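Local coordinates for protein BSU-2 beta-lactamase (Bacillus subtilis, PDB 6W5E) that probably hydrolyses beta-lactam antibiotics as a class D serine beta-lactamase, a family linked to antibiotic resistance, at residues D45-F50 against V62-R67; L224-G229 against V241-D246; K90-E95 against H115-A120; A83-Q88 against L187-P192; M37-E42 against V256-K261. All blocks are in the same frame, centred on the assembly; numbering follows the deposited sequence. Where two conformers were deposited one is given.

Contact 1. Residues D45-F50 against V62-R67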
# COMPACT_ATOMS: atom_id res chain seq x y z
N ASP A 45 -5.58 3.87 22.13
CA ASP A 45 -4.27 4.35 22.55
C ASP A 45 -3.40 4.79 21.37
O ASP A 45 -2.18 4.93 21.52
CB ASP A 45 -3.55 3.30 23.40
CG ASP A 45 -4.13 3.18 24.80
OD1 ASP A 45 -5.13 2.45 24.98
OD2 ASP A 45 -3.58 3.83 25.72
N THR A 46 -4.00 5.03 20.21
CA THR A 46 -3.25 5.29 18.99
C THR A 46 -3.90 6.43 18.23
O THR A 46 -5.12 6.49 18.10
CB THR A 46 -3.28 4.03 18.11
OG1 THR A 46 -2.72 2.93 18.84
CG2 THR A 46 -2.46 4.23 16.86
N ASP A 47 -3.09 7.35 17.72
CA ASP A 47 -3.56 8.40 16.82
C ASP A 47 -3.64 7.79 15.42
O ASP A 47 -2.61 7.52 14.80
CB ASP A 47 -2.58 9.56 16.87
CG ASP A 47 -3.15 10.84 16.30
OD1 ASP A 47 -4.30 10.82 15.82
OD2 ASP A 47 -2.44 11.87 16.31
N GLY A 48 -4.85 7.54 14.92
CA GLY A 48 -4.93 6.81 13.67
C GLY A 48 -6.25 7.00 12.96
O GLY A 48 -7.19 7.61 13.49
N THR A 49 -6.31 6.45 11.75
CA THR A 49 -7.52 6.46 10.94
C THR A 49 -7.67 5.10 10.25
O THR A 49 -6.69 4.39 10.02
CB THR A 49 -7.50 7.62 9.93
OG1 THR A 49 -8.70 7.62 9.15
CG2 THR A 49 -6.31 7.51 9.01
N PHE A 50 -8.92 4.73 9.97
CA PHE A 50 -9.23 3.50 9.26
C PHE A 50 -10.34 3.80 8.27
O PHE A 50 -11.34 4.44 8.62
CB PHE A 50 -9.71 2.41 10.24
CG PHE A 50 -10.19 1.15 9.56
CD1 PHE A 50 -9.28 0.25 9.03
CD2 PHE A 50 -11.54 0.87 9.49
CE1 PHE A 50 -9.72 -0.90 8.42
CE2 PHE A 50 -11.99 -0.29 8.88
CZ PHE A 50 -11.08 -1.18 8.35
N VAL A 62 -15.40 5.58 7.50
CA VAL A 62 -14.18 6.31 7.88
C VAL A 62 -14.20 6.53 9.38
O VAL A 62 -15.09 7.21 9.90
CB VAL A 62 -14.07 7.66 7.16
CG1 VAL A 62 -12.79 8.38 7.58
CG2 VAL A 62 -14.10 7.49 5.64
N TYR A 63 -13.21 5.97 10.08
CA TYR A 63 -12.92 6.34 11.46
C TYR A 63 -11.86 7.43 11.47
O TYR A 63 -10.79 7.28 10.86
CB TYR A 63 -12.42 5.13 12.26
CG TYR A 63 -11.78 5.53 13.57
CD1 TYR A 63 -12.55 5.81 14.70
CD2 TYR A 63 -10.39 5.67 13.68
CE1 TYR A 63 -11.96 6.21 15.90
CE2 TYR A 63 -9.80 6.07 14.87
CZ TYR A 63 -10.58 6.34 15.97
OH TYR A 63 -9.98 6.73 17.15
N ASN A 64 -12.16 8.54 12.17
CA ASN A 64 -11.27 9.69 12.31
C ASN A 64 -11.15 10.44 10.99
O ASN A 64 -10.12 10.37 10.29
CB ASN A 64 -9.91 9.31 12.91
CG ASN A 64 -9.12 10.52 13.37
OD1 ASN A 64 -9.44 11.66 13.00
ND2 ASN A 64 -8.08 10.29 14.15
N ARG A 65 -12.18 11.21 10.67
CA ARG A 65 -12.24 11.93 9.41
C ARG A 65 -11.13 12.97 9.29
O ARG A 65 -10.56 13.16 8.20
CB ARG A 65 -13.63 12.58 9.28
CG ARG A 65 -13.78 13.59 8.18
CD ARG A 65 -14.00 12.90 6.85
NE ARG A 65 -14.96 11.80 6.93
CZ ARG A 65 -15.56 11.26 5.87
NH1 ARG A 65 -15.31 11.73 4.66
NH2 ARG A 65 -16.41 10.26 6.03
N LYS A 66 -10.80 13.65 10.39
CA LYS A 66 -9.74 14.65 10.34
C LYS A 66 -8.42 14.04 9.88
O LYS A 66 -7.79 14.54 8.94
CB LYS A 66 -9.55 15.31 11.71
CG LYS A 66 -8.43 16.34 11.71
CD LYS A 66 -8.28 17.00 13.07
CE LYS A 66 -9.02 18.33 13.12
NZ LYS A 66 -8.96 18.95 14.47
N ARG A 67 -8.01 12.95 10.52
CA ARG A 67 -6.75 12.32 10.15
C ARG A 67 -6.83 11.71 8.75
O ARG A 67 -5.83 11.70 8.02
CB ARG A 67 -6.33 11.29 11.20
CG ARG A 67 -4.91 10.81 10.98
CD ARG A 67 -4.39 9.95 12.11
NE ARG A 67 -3.10 9.39 11.73
CZ ARG A 67 -1.92 9.80 12.20
NH1 ARG A 67 -1.86 10.78 13.09
NH2 ARG A 67 -0.82 9.23 11.77
O HOH W 1 -7.25 7.86 16.86

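Contact 2. Residues L224-G229 against V241-D246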
# COMPACT_ATOMS: atom_id res chain seq x y z
N LEU A 224 5.35 6.65 12.10
CA LEU A 224 4.30 6.75 11.10
C LEU A 224 4.16 5.37 10.47
O LEU A 224 5.16 4.74 10.12
CB LEU A 224 4.70 7.75 10.01
CG LEU A 224 3.80 7.85 8.79
CD1 LEU A 224 2.40 8.27 9.19
CD2 LEU A 224 4.41 8.83 7.80
N GLY A 225 2.93 4.90 10.35
CA GLY A 225 2.68 3.54 9.89
C GLY A 225 1.45 3.47 9.02
O GLY A 225 0.46 4.18 9.24
N TRP A 226 1.51 2.57 8.03
CA TRP A 226 0.41 2.36 7.11
C TRP A 226 0.21 0.87 6.88
O TRP A 226 1.16 0.09 6.89
CB TRP A 226 0.76 2.88 5.72
CG TRP A 226 0.97 4.35 5.50
CD1 TRP A 226 2.15 5.04 5.59
CD2 TRP A 226 -0.00 5.28 5.00
NE1 TRP A 226 1.96 6.35 5.22
CE2 TRP A 226 0.65 6.53 4.86
CE3 TRP A 226 -1.36 5.19 4.68
CZ2 TRP A 226 -0.02 7.67 4.40
CZ3 TRP A 226 -2.02 6.32 4.22
CH2 TRP A 226 -1.35 7.54 4.10
N PHE A 227 -1.04 0.48 6.60
CA PHE A 227 -1.33 -0.80 5.96
C PHE A 227 -2.51 -0.56 5.03
O PHE A 227 -3.58 -0.14 5.47
CB PHE A 227 -1.64 -1.90 6.98
CG PHE A 227 -1.83 -3.27 6.37
CD1 PHE A 227 -0.79 -3.88 5.66
CD2 PHE A 227 -3.03 -3.94 6.49
CE1 PHE A 227 -0.97 -5.14 5.10
CE2 PHE A 227 -3.21 -5.20 5.93
CZ PHE A 227 -2.18 -5.80 5.24
N VAL A 228 -2.30 -0.77 3.73
CA VAL A 228 -3.28 -0.42 2.71
C VAL A 228 -3.46 -1.60 1.78
O VAL A 228 -2.53 -2.38 1.54
CB VAL A 228 -2.86 0.86 1.94
CG1 VAL A 228 -2.52 1.99 2.93
CG2 VAL A 228 -1.67 0.60 1.02
N GLY A 229 -4.67 -1.75 1.25
CA GLY A 229 -4.88 -2.88 0.36
C GLY A 229 -6.36 -3.17 0.17
O GLY A 229 -7.20 -2.27 0.20
N VAL A 241 -7.66 1.24 4.14
CA VAL A 241 -6.47 2.03 4.45
C VAL A 241 -6.44 2.26 5.95
O VAL A 241 -7.41 2.77 6.53
CB VAL A 241 -6.49 3.39 3.72
CG1 VAL A 241 -5.43 4.33 4.28
CG2 VAL A 241 -6.27 3.20 2.23
N THR A 242 -5.32 1.91 6.58
CA THR A 242 -5.07 2.20 7.98
C THR A 242 -3.79 3.02 8.09
O THR A 242 -2.80 2.72 7.42
CB THR A 242 -4.92 0.91 8.78
OG1 THR A 242 -6.11 0.14 8.60
CG2 THR A 242 -4.70 1.20 10.26
N ASN A 243 -3.83 4.07 8.91
CA ASN A 243 -2.68 4.95 9.07
C ASN A 243 -2.61 5.36 10.54
O ASN A 243 -3.64 5.69 11.14
CB ASN A 243 -2.84 6.18 8.16
CG ASN A 243 -1.95 7.33 8.55
OD1 ASN A 243 -2.35 8.20 9.31
ND2 ASN A 243 -0.72 7.34 8.03
N VAL A 244 -1.41 5.30 11.13
CA VAL A 244 -1.23 5.46 12.57
C VAL A 244 0.07 6.21 12.86
O VAL A 244 1.02 6.21 12.06
CB VAL A 244 -1.23 4.10 13.32
CG1 VAL A 244 -2.59 3.43 13.27
CG2 VAL A 244 -0.14 3.18 12.77
N ASP A 245 0.13 6.81 14.06
CA ASP A 245 1.36 7.36 14.61
C ASP A 245 2.16 6.28 15.32
O ASP A 245 2.52 6.42 16.49
CB ASP A 245 1.05 8.56 15.53
CG ASP A 245 0.46 8.15 16.88
OD1 ASP A 245 -0.30 7.16 16.93
OD2 ASP A 245 0.76 8.82 17.90
N ASP A 246 2.46 5.20 14.60
CA ASP A 246 3.07 3.98 15.15
C ASP A 246 3.62 3.23 13.94
O ASP A 246 3.64 3.76 12.83
CB ASP A 246 2.02 3.19 15.93
CG ASP A 246 2.61 2.32 17.03
OD1 ASP A 246 3.74 1.82 16.90
OD2 ASP A 246 1.91 2.10 18.05

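Contact 3. Residues K90-E95 against H115-A120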
# COMPACT_ATOMS: atom_id res chain seq x y z
N LYS A 90 8.25 -1.07 -18.64
CA LYS A 90 9.25 -2.10 -18.90
C LYS A 90 10.62 -1.80 -18.26
O LYS A 90 11.65 -2.26 -18.74
CB LYS A 90 9.37 -2.45 -20.39
CG LYS A 90 8.03 -2.78 -21.02
CD LYS A 90 8.18 -3.30 -22.44
N ALA A 91 10.63 -1.02 -17.18
CA ALA A 91 11.86 -0.88 -16.39
C ALA A 91 12.17 -2.14 -15.60
O ALA A 91 13.32 -2.34 -15.20
CB ALA A 91 11.77 0.33 -15.46
N VAL A 92 11.16 -2.97 -15.34
CA VAL A 92 11.32 -4.31 -14.78
C VAL A 92 10.45 -5.24 -15.61
O VAL A 92 9.42 -4.84 -16.16
CB VAL A 92 10.95 -4.39 -13.28
CG1 VAL A 92 12.07 -3.82 -12.42
CG2 VAL A 92 9.64 -3.68 -12.99
N ARG A 93 10.86 -6.52 -15.65
CA ARG A 93 10.24 -7.49 -16.55
C ARG A 93 8.97 -8.09 -15.96
O ARG A 93 7.96 -8.24 -16.66
CB ARG A 93 11.25 -8.58 -16.89
CG ARG A 93 10.83 -9.58 -17.96
CD ARG A 93 11.64 -10.87 -17.84
NE ARG A 93 11.58 -11.38 -16.48
CZ ARG A 93 12.63 -11.50 -15.67
NH1 ARG A 93 13.85 -11.17 -16.09
NH2 ARG A 93 12.46 -11.95 -14.44
N ASP A 94 9.00 -8.46 -14.68
CA ASP A 94 7.90 -9.15 -14.01
C ASP A 94 8.24 -9.20 -12.52
O ASP A 94 9.21 -8.58 -12.08
CB ASP A 94 7.62 -10.53 -14.62
CG ASP A 94 8.83 -11.47 -14.60
OD1 ASP A 94 9.69 -11.35 -13.70
OD2 ASP A 94 8.92 -12.34 -15.50
N GLU A 95 7.45 -9.96 -11.76
CA GLU A 95 7.62 -10.03 -10.31
C GLU A 95 8.93 -10.71 -9.92
O GLU A 95 9.33 -10.63 -8.75
CB GLU A 95 6.42 -10.73 -9.66
CG GLU A 95 6.26 -12.21 -10.01
CD GLU A 95 5.36 -12.46 -11.22
OE1 GLU A 95 5.59 -11.84 -12.28
OE2 GLU A 95 4.44 -13.31 -11.13
N HIS A 115 17.31 -9.60 -4.46
CA HIS A 115 15.87 -9.39 -4.41
C HIS A 115 15.28 -9.30 -5.81
O HIS A 115 15.97 -9.05 -6.80
CB HIS A 115 15.53 -8.13 -3.61
CG HIS A 115 15.32 -8.40 -2.16
ND1 HIS A 115 14.15 -8.97 -1.69
CD2 HIS A 115 16.12 -8.23 -1.09
CE1 HIS A 115 14.25 -9.13 -0.38
NE2 HIS A 115 15.44 -8.69 0.01
N THR A 116 13.97 -9.53 -5.87
CA THR A 116 13.15 -9.32 -7.06
C THR A 116 12.10 -8.26 -6.75
O THR A 116 11.94 -7.82 -5.61
CB THR A 116 12.45 -10.60 -7.51
OG1 THR A 116 11.46 -10.98 -6.55
CG2 THR A 116 13.46 -11.72 -7.67
N LEU A 117 11.40 -7.84 -7.80
CA LEU A 117 10.32 -6.88 -7.62
C LEU A 117 9.32 -7.39 -6.58
O LEU A 117 8.88 -6.63 -5.70
CB LEU A 117 9.64 -6.64 -8.98
CG LEU A 117 8.55 -5.57 -9.02
CD1 LEU A 117 9.14 -4.17 -8.89
CD2 LEU A 117 7.74 -5.71 -10.30
N GLY A 118 8.98 -8.67 -6.64
CA GLY A 118 8.02 -9.23 -5.71
C GLY A 118 8.56 -9.44 -4.31
O GLY A 118 7.88 -9.15 -3.32
N SER A 119 9.79 -9.96 -4.19
CA SER A 119 10.31 -10.17 -2.84
C SER A 119 10.57 -8.84 -2.16
O SER A 119 10.39 -8.72 -0.94
CB SER A 119 11.57 -11.04 -2.86
OG SER A 119 12.67 -10.33 -3.40
N ALA A 120 10.99 -7.84 -2.93
CA ALA A 120 11.24 -6.53 -2.35
C ALA A 120 9.95 -5.86 -1.91
O ALA A 120 9.96 -5.05 -0.98
CB ALA A 120 12.03 -5.65 -3.30

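Contact 4. Residues A83-Q88 against L187-P192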
# COMPACT_ATOMS: atom_id res chain seq x y z
N ALA A 83 5.81 -0.22 -8.58
CA ALA A 83 5.73 -1.49 -9.30
C ALA A 83 4.84 -1.37 -10.53
O ALA A 83 5.19 -1.86 -11.61
CB ALA A 83 5.23 -2.60 -8.38
N LEU A 84 3.67 -0.73 -10.40
CA LEU A 84 2.79 -0.56 -11.55
C LEU A 84 3.48 0.21 -12.67
O LEU A 84 3.49 -0.23 -13.82
CB LEU A 84 1.50 0.16 -11.12
CG LEU A 84 0.52 -0.65 -10.27
CD1 LEU A 84 -0.44 0.28 -9.55
CD2 LEU A 84 -0.23 -1.66 -11.13
N ILE A 85 4.06 1.37 -12.34
CA ILE A 85 4.75 2.16 -13.36
C ILE A 85 5.91 1.38 -13.95
O ILE A 85 6.10 1.33 -15.17
CB ILE A 85 5.23 3.50 -12.78
CG1 ILE A 85 4.05 4.35 -12.31
CG2 ILE A 85 6.07 4.25 -13.81
CD1 ILE A 85 4.48 5.51 -11.43
N GLY A 86 6.71 0.75 -13.07
CA GLY A 86 7.91 0.08 -13.53
C GLY A 86 7.62 -1.05 -14.48
O GLY A 86 8.31 -1.22 -15.49
N LEU A 87 6.58 -1.85 -14.19
CA LEU A 87 6.19 -2.90 -15.12
C LEU A 87 5.61 -2.31 -16.40
O LEU A 87 5.94 -2.78 -17.50
CB LEU A 87 5.15 -3.81 -14.45
CG LEU A 87 5.70 -4.70 -13.34
CD1 LEU A 87 4.56 -5.25 -12.46
CD2 LEU A 87 6.55 -5.83 -13.92
N GLN A 88 4.78 -1.28 -16.28
CA GLN A 88 4.13 -0.71 -17.46
C GLN A 88 5.15 -0.15 -18.45
O GLN A 88 5.00 -0.34 -19.66
CB GLN A 88 3.14 0.38 -17.05
CG GLN A 88 2.30 0.93 -18.19
CD GLN A 88 1.35 -0.10 -18.78
OE1 GLN A 88 0.88 -1.00 -18.08
NE2 GLN A 88 1.05 0.03 -20.07
N LEU A 187 -7.40 1.54 -13.86
CA LEU A 187 -6.23 2.38 -13.98
C LEU A 187 -5.64 2.16 -15.36
O LEU A 187 -5.89 1.13 -16.00
CB LEU A 187 -5.20 2.02 -12.90
CG LEU A 187 -5.53 2.43 -11.46
CD1 LEU A 187 -4.52 1.80 -10.53
CD2 LEU A 187 -5.53 3.95 -11.31
N PRO A 188 -4.87 3.11 -15.87
CA PRO A 188 -4.29 3.01 -17.22
C PRO A 188 -3.03 2.14 -17.26
O PRO A 188 -1.96 2.58 -17.68
CB PRO A 188 -4.01 4.47 -17.57
CG PRO A 188 -3.75 5.11 -16.26
CD PRO A 188 -4.69 4.46 -15.30
N PHE A 189 -3.16 0.91 -16.79
CA PHE A 189 -2.10 -0.09 -16.89
C PHE A 189 -2.64 -1.29 -17.65
O PHE A 189 -3.85 -1.56 -17.63
CB PHE A 189 -1.63 -0.52 -15.50
CG PHE A 189 -1.03 0.59 -14.71
CD1 PHE A 189 0.22 1.10 -15.05
CD2 PHE A 189 -1.71 1.15 -13.64
CE1 PHE A 189 0.78 2.14 -14.34
CE2 PHE A 189 -1.16 2.20 -12.93
CZ PHE A 189 0.09 2.69 -13.27
N ASP A 190 -1.75 -2.03 -18.31
CA ASP A 190 -2.16 -3.28 -18.92
C ASP A 190 -2.75 -4.20 -17.87
O ASP A 190 -2.32 -4.21 -16.71
CB ASP A 190 -0.98 -3.98 -19.59
CG ASP A 190 -0.33 -3.13 -20.67
OD1 ASP A 190 -0.94 -2.13 -21.11
OD2 ASP A 190 0.79 -3.47 -21.09
N LYS A 191 -3.77 -4.96 -18.26
CA LYS A 191 -4.37 -5.92 -17.34
C LYS A 191 -3.34 -6.84 -16.69
O LYS A 191 -3.37 -6.98 -15.46
CB LYS A 191 -5.53 -6.67 -18.02
CG LYS A 191 -6.80 -5.85 -18.09
CD LYS A 191 -7.85 -6.40 -17.13
CE LYS A 191 -8.92 -5.36 -16.81
NZ LYS A 191 -9.87 -5.89 -15.79
N PRO A 192 -2.42 -7.48 -17.42
CA PRO A 192 -1.44 -8.34 -16.72
C PRO A 192 -0.58 -7.59 -15.72
O PRO A 192 -0.17 -8.18 -14.71
CB PRO A 192 -0.61 -8.93 -17.86
CG PRO A 192 -1.46 -8.81 -19.07
CD PRO A 192 -2.32 -7.61 -18.88

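Contact 5. Residues M37-E42 against V256-K261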
# COMPACT_ATOMS: atom_id res chain seq x y z
N MET A 37 -20.52 -0.17 11.28
CA MET A 37 -19.34 -0.61 12.02
C MET A 37 -18.91 0.39 13.09
O MET A 37 -19.29 1.56 13.08
CB MET A 37 -18.15 -0.80 11.08
CG MET A 37 -18.39 -1.66 9.88
SD MET A 37 -16.95 -1.52 8.81
CE MET A 37 -15.63 -2.14 9.85
N ASN A 38 -18.06 -0.09 13.99
CA ASN A 38 -17.35 0.76 14.93
C ASN A 38 -15.98 0.14 15.18
O ASN A 38 -15.89 -1.07 15.40
CB ASN A 38 -18.11 0.87 16.25
CG ASN A 38 -17.53 1.91 17.17
OD1 ASN A 38 -16.52 1.66 17.84
ND2 ASN A 38 -18.15 3.09 17.21
N VAL A 39 -14.93 0.96 15.16
CA VAL A 39 -13.57 0.47 15.36
C VAL A 39 -12.83 1.29 16.43
O VAL A 39 -11.60 1.21 16.53
CB VAL A 39 -12.76 0.40 14.05
CG1 VAL A 39 -13.48 -0.48 13.03
CG2 VAL A 39 -12.50 1.79 13.49
N ASP A 40 -13.57 2.06 17.24
CA ASP A 40 -12.95 2.93 18.24
C ASP A 40 -11.92 2.19 19.07
O ASP A 40 -10.83 2.72 19.35
CB ASP A 40 -14.00 3.48 19.20
CG ASP A 40 -14.90 4.53 18.59
OD1 ASP A 40 -14.78 4.83 17.39
OD2 ASP A 40 -15.74 5.05 19.34
N ASP A 41 -12.24 0.98 19.52
CA ASP A 41 -11.34 0.39 20.52
C ASP A 41 -10.04 -0.14 19.93
O ASP A 41 -9.14 -0.49 20.69
CB ASP A 41 -12.04 -0.64 21.43
CG ASP A 41 -12.47 -1.91 20.73
OD1 ASP A 41 -12.09 -2.17 19.57
OD2 ASP A 41 -13.21 -2.67 21.38
N GLU A 42 -9.92 -0.17 18.60
CA GLU A 42 -8.64 -0.50 17.99
C GLU A 42 -7.66 0.66 18.07
O GLU A 42 -6.46 0.44 17.88
CB GLU A 42 -8.84 -0.85 16.52
CG GLU A 42 -9.75 -2.03 16.27
CD GLU A 42 -9.12 -3.35 16.64
OE1 GLU A 42 -7.88 -3.44 16.72
OE2 GLU A 42 -9.88 -4.32 16.80
N VAL A 256 -6.00 -6.27 10.54
CA VAL A 256 -6.36 -7.68 10.63
C VAL A 256 -7.39 -7.91 11.73
O VAL A 256 -8.36 -8.66 11.54
CB VAL A 256 -5.10 -8.55 10.79
CG1 VAL A 256 -5.48 -9.97 11.16
CG2 VAL A 256 -4.29 -8.53 9.48
N ASP A 257 -7.21 -7.26 12.89
CA ASP A 257 -8.19 -7.40 13.96
C ASP A 257 -9.58 -6.95 13.49
O ASP A 257 -10.57 -7.64 13.77
CB ASP A 257 -7.74 -6.65 15.21
CG ASP A 257 -8.27 -7.30 16.48
OD1 ASP A 257 -7.96 -8.49 16.72
OD2 ASP A 257 -8.98 -6.62 17.25
N ILE A 258 -9.67 -5.82 12.79
CA ILE A 258 -10.96 -5.33 12.31
C ILE A 258 -11.56 -6.30 11.30
O ILE A 258 -12.74 -6.63 11.37
CB ILE A 258 -10.81 -3.92 11.71
CG1 ILE A 258 -10.40 -2.91 12.80
CG2 ILE A 258 -12.10 -3.49 11.02
CD1 ILE A 258 -9.92 -1.59 12.25
N LEU A 259 -10.74 -6.76 10.35
CA LEU A 259 -11.27 -7.64 9.31
C LEU A 259 -11.73 -8.97 9.87
O LEU A 259 -12.66 -9.58 9.34
CB LEU A 259 -10.24 -7.84 8.20
CG LEU A 259 -9.81 -6.59 7.42
CD1 LEU A 259 -8.75 -6.94 6.38
CD2 LEU A 259 -11.00 -5.87 6.77
N LYS A 260 -11.10 -9.44 10.95
CA LYS A 260 -11.56 -10.64 11.64
C LYS A 260 -12.85 -10.37 12.42
O LYS A 260 -13.81 -11.14 12.33
CB LYS A 260 -10.47 -11.16 12.58
CG LYS A 260 -9.33 -11.86 11.86
CD LYS A 260 -8.27 -12.32 12.85
CE LYS A 260 -7.26 -13.23 12.18
NZ LYS A 260 -6.17 -13.63 13.10
N LYS A 261 -12.89 -9.26 13.17
CA LYS A 261 -14.08 -8.93 13.96
C LYS A 261 -15.31 -8.79 13.08
O LYS A 261 -16.42 -9.07 13.54
CB LYS A 261 -13.86 -7.59 14.67
CG LYS A 261 -13.09 -7.63 15.95
CD LYS A 261 -13.01 -6.20 16.47
CE LYS A 261 -12.49 -6.13 17.87
NZ LYS A 261 -12.32 -4.71 18.23
O HOH W 2 -13.88 -2.53 17.24

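Contact 1. Residues D45-F50 against V62-R67
Arg67 reaches across Gly48 to Asp47 with its chain extended from CG to NE, Arg67 CD lying 3.5 Å from Gly48 CA. Its guanidinium is turned so that the carbonyl oxygen of Asp47 sits over the centre of one face. The Asp47 carboxylate comes in at a slant, 58° from the guanidinium plane, and closes a salt bridge from Asp47 OD2 to Arg67 NH1 at 3.4 Å. The stronger partner is Asn243, whose OD1 takes the bond from Arg67 NE; NH1 also bonds a malonate ion, probably from the crystallisation liquor. Asn64 ND2 donates to Gly48 O at 2.9 Å from above the carbonyl plane, while Asn64 OD1 caps the helix that starts at Arg65 by accepting from Arg67 N. The backbones belong to the hairpin of strands 48-54 and 59-63 at one edge of the central sheet, with Phe50 and Tyr63 as a hydrogen-bonded pair. Thr49 OG1, anti to its backbone N (chi1 -180°), approaches Tyr63 O to 2.7 Å nearly in line with the C=O, and Phe50 N is the second donor. The Tyr63 ring has Thr49 CA and Phe50 N at its edge, and water 1 joins Tyr63 OH to Thr46 O and Gly48 N.

Contact 2. Residues L224-G229 against V241-D246
Asn243 lies over one face of the Trp226 indole, with Asn243 ND2 3.5 Å above the ring plane and over its centre. Asn243 CB adds a CH-pi contact, 4.2 Å from the centroid of the six-membered ring. The amide is tilted 58° to the indole, and Leu224 CD1 touches Asn243 ND2 at 3.5 Å. At the indole edge, in its plane, Val241 CG1 meets Trp226 CZ3 at 3.9 Å; Val241 also lies beside Val228, pointing the same way. Beneath these side chains run two pairs of backbone bonds, between Gly225 and Val244 and between Phe227 and Thr242. Beyond Gly225, Asp246 O packs 2.8 Å from Gly225 N at an angle too poor for a bond. In the second shell, Gln72 NE2 joins Arg67 as a further donor to Asn243 OD1, and Thr73 O accepts from Trp226 NE1, fixing both flat groups. On the face of Phe227 and Thr242, helix 248-261 covers Phe227. This is an antiparallel hairpin at the heart of the penicillin-binding-protein/beta-lactamase sheet, where strand 225-233 is bonded through Trp226 and Val228 to strand 209-217, which carries the family's Lys-Thr-Gly motif.

Contact 3. Residues K90-E95 against H115-A120
Glu95 O is the polar anchor, taking two hydrogen bonds from the start of helix 117-122. Gly118 N donates to Glu95 O at 2.9 Å, with a fairly straight N-H...O angle of 154°. Thr116 OG1 gives the second bond, at 3.1 Å from Glu95 O and in the carbonyl plane. The same hydroxyl oxygen accepts from Ser119 N, and Thr116 N donates to Ser119 OG at 2.9 Å: a capping box, with Thr116 as N-cap. Thr116 OG1 is set between the backbone N and the carbonyl carbon (chi1 68°), which lets one oxygen serve both the incoming loop and the helix end. Ser119 OG is also 2.6 Å from His115 ND1, a short bond that ties the imidazole to the cap. The loop leaves helix 81-88 through a Schellman motif at Lys90 and leads to strand 98-99, which pairs with strand 115-116. Val92 and Leu117 meet at about a right angle, Val92 CG2 against Leu117 CD2 at 3.9 Å, and Leu117 CB packs 3.7 Å from Asp94 O. Leu87 of helix 81-88 touches both side chains. The Glu95 carboxylate turns away from this helix start to a salt bridge with Arg199 of helix 191-200.

Contact 4. Residues A83-Q88 against L187-P192
Gln88 OE1 accepts from Asp190 N at 2.8 Å, a nearly straight bond (165° at the hydrogen) whose donor is tilted from the amide carbonyl plane. The other end of the same amide gives a second bond: Gln88 NE2 donates to Asp190 OD1 at 3.1 Å. That oxygen lies in the amide plane but is met from above the plane of its own carboxylate, the two flat groups standing 81° apart. One side chain thus holds both the backbone and the side chain of the residue that precedes helix 191-200. Gln88 CG is anti to the backbone N (chi1 -174°) and the chain then bends at chi2, carrying the amide over toward the loop. The aliphatic start of the same side chain works on Phe189: Gln88 CB meets Phe189 CD1 at 3.6 Å, at the ring edge and in its plane. One turn earlier, Leu84 CB rests on a face of that ring, offset toward the rim and 3.6 Å from Phe189 CZ, in a CH-pi contact. Leu84 CD1 reaches Leu187 CD1 more loosely, at 4.5 Å. Phe189 is buried between helices, its ring also meeting that of Trp144 from helix 138-147 at a small interplanar angle. Helix 81-88 is flanked here by Val193 and Val197 of helix 191-200 and by Phe178 of helix 172-184.

Contact 5. Residues M37-E42 against V256-K261
Ile258 slides past Glu42 in the opposite direction, with Ile258 CG1 lying 3.6 Å from Glu42 CG. The tip of that branch, Ile258 CD1, touches Val39 CG1 at 3.8 Å, the two side chains crossing at about a right angle, and the other branch, Ile258 CG2, meets the methyl of Met37, CE, at 4.0 Å. The Met37 chain is bent at chi3 (61°), which brings CE round to the helix. Above this apolar layer sits a salt-bridge network. Lys261, extended beyond CG, comes tip to tip with two acids: Lys261 NZ donates to Glu42 OE2 at 2.9 Å, meeting the carboxylate on its anti side, and makes a salt bridge to Asp41 OD1, also at 2.9 Å. Water 2 takes a further bond from the ammonium and passes one on to Asn38 O. Glu42 OE2 also approaches Asp257 OD2 to 2.5 Å, which would suggest a shared proton, but Asp257 has two conformers and the closeness is doubtful. An Asx turn, in which Asn38 OD1 accepts from Asp40 N, leads into the 3-10 turn 40-42. Farther in, Ile258 rests on Phe50 and Met37 on Leu52, both of strand 48-54. The whole is consistent with the serine beta-lactamase fold, in which the C-terminal helix packs on the central sheet; here the chain leading into the first strand lies alongside that helix.

How the contacts relate
Contacts 1 and 2 are parts of one sheet, their centres 10 Å apart, and meet where strand 48-54 pairs with strand 236-244: Thr49 N is 2.8 Å from Asn243 O. Contact 5 touches contact 1 from the side of helix 248-261, Phe50 CZ packing on Ile258 CG2 at 3.7 Å, but stays about 5 Å from contact 2 between nearest atoms. Contacts 3 and 4, centres 12 Å apart, touch where Val92 of the loop packs on Gly86 and Leu87 of helix 81-88. Contacts 1 and 4 lie about 31 Å apart between centres. The helix of contact 4 follows carboxylated Lys79, a class D hallmark. Malonate, probably from the crystallisation liquor, lies about 3 Å from the side chains of Arg67 and Leu224.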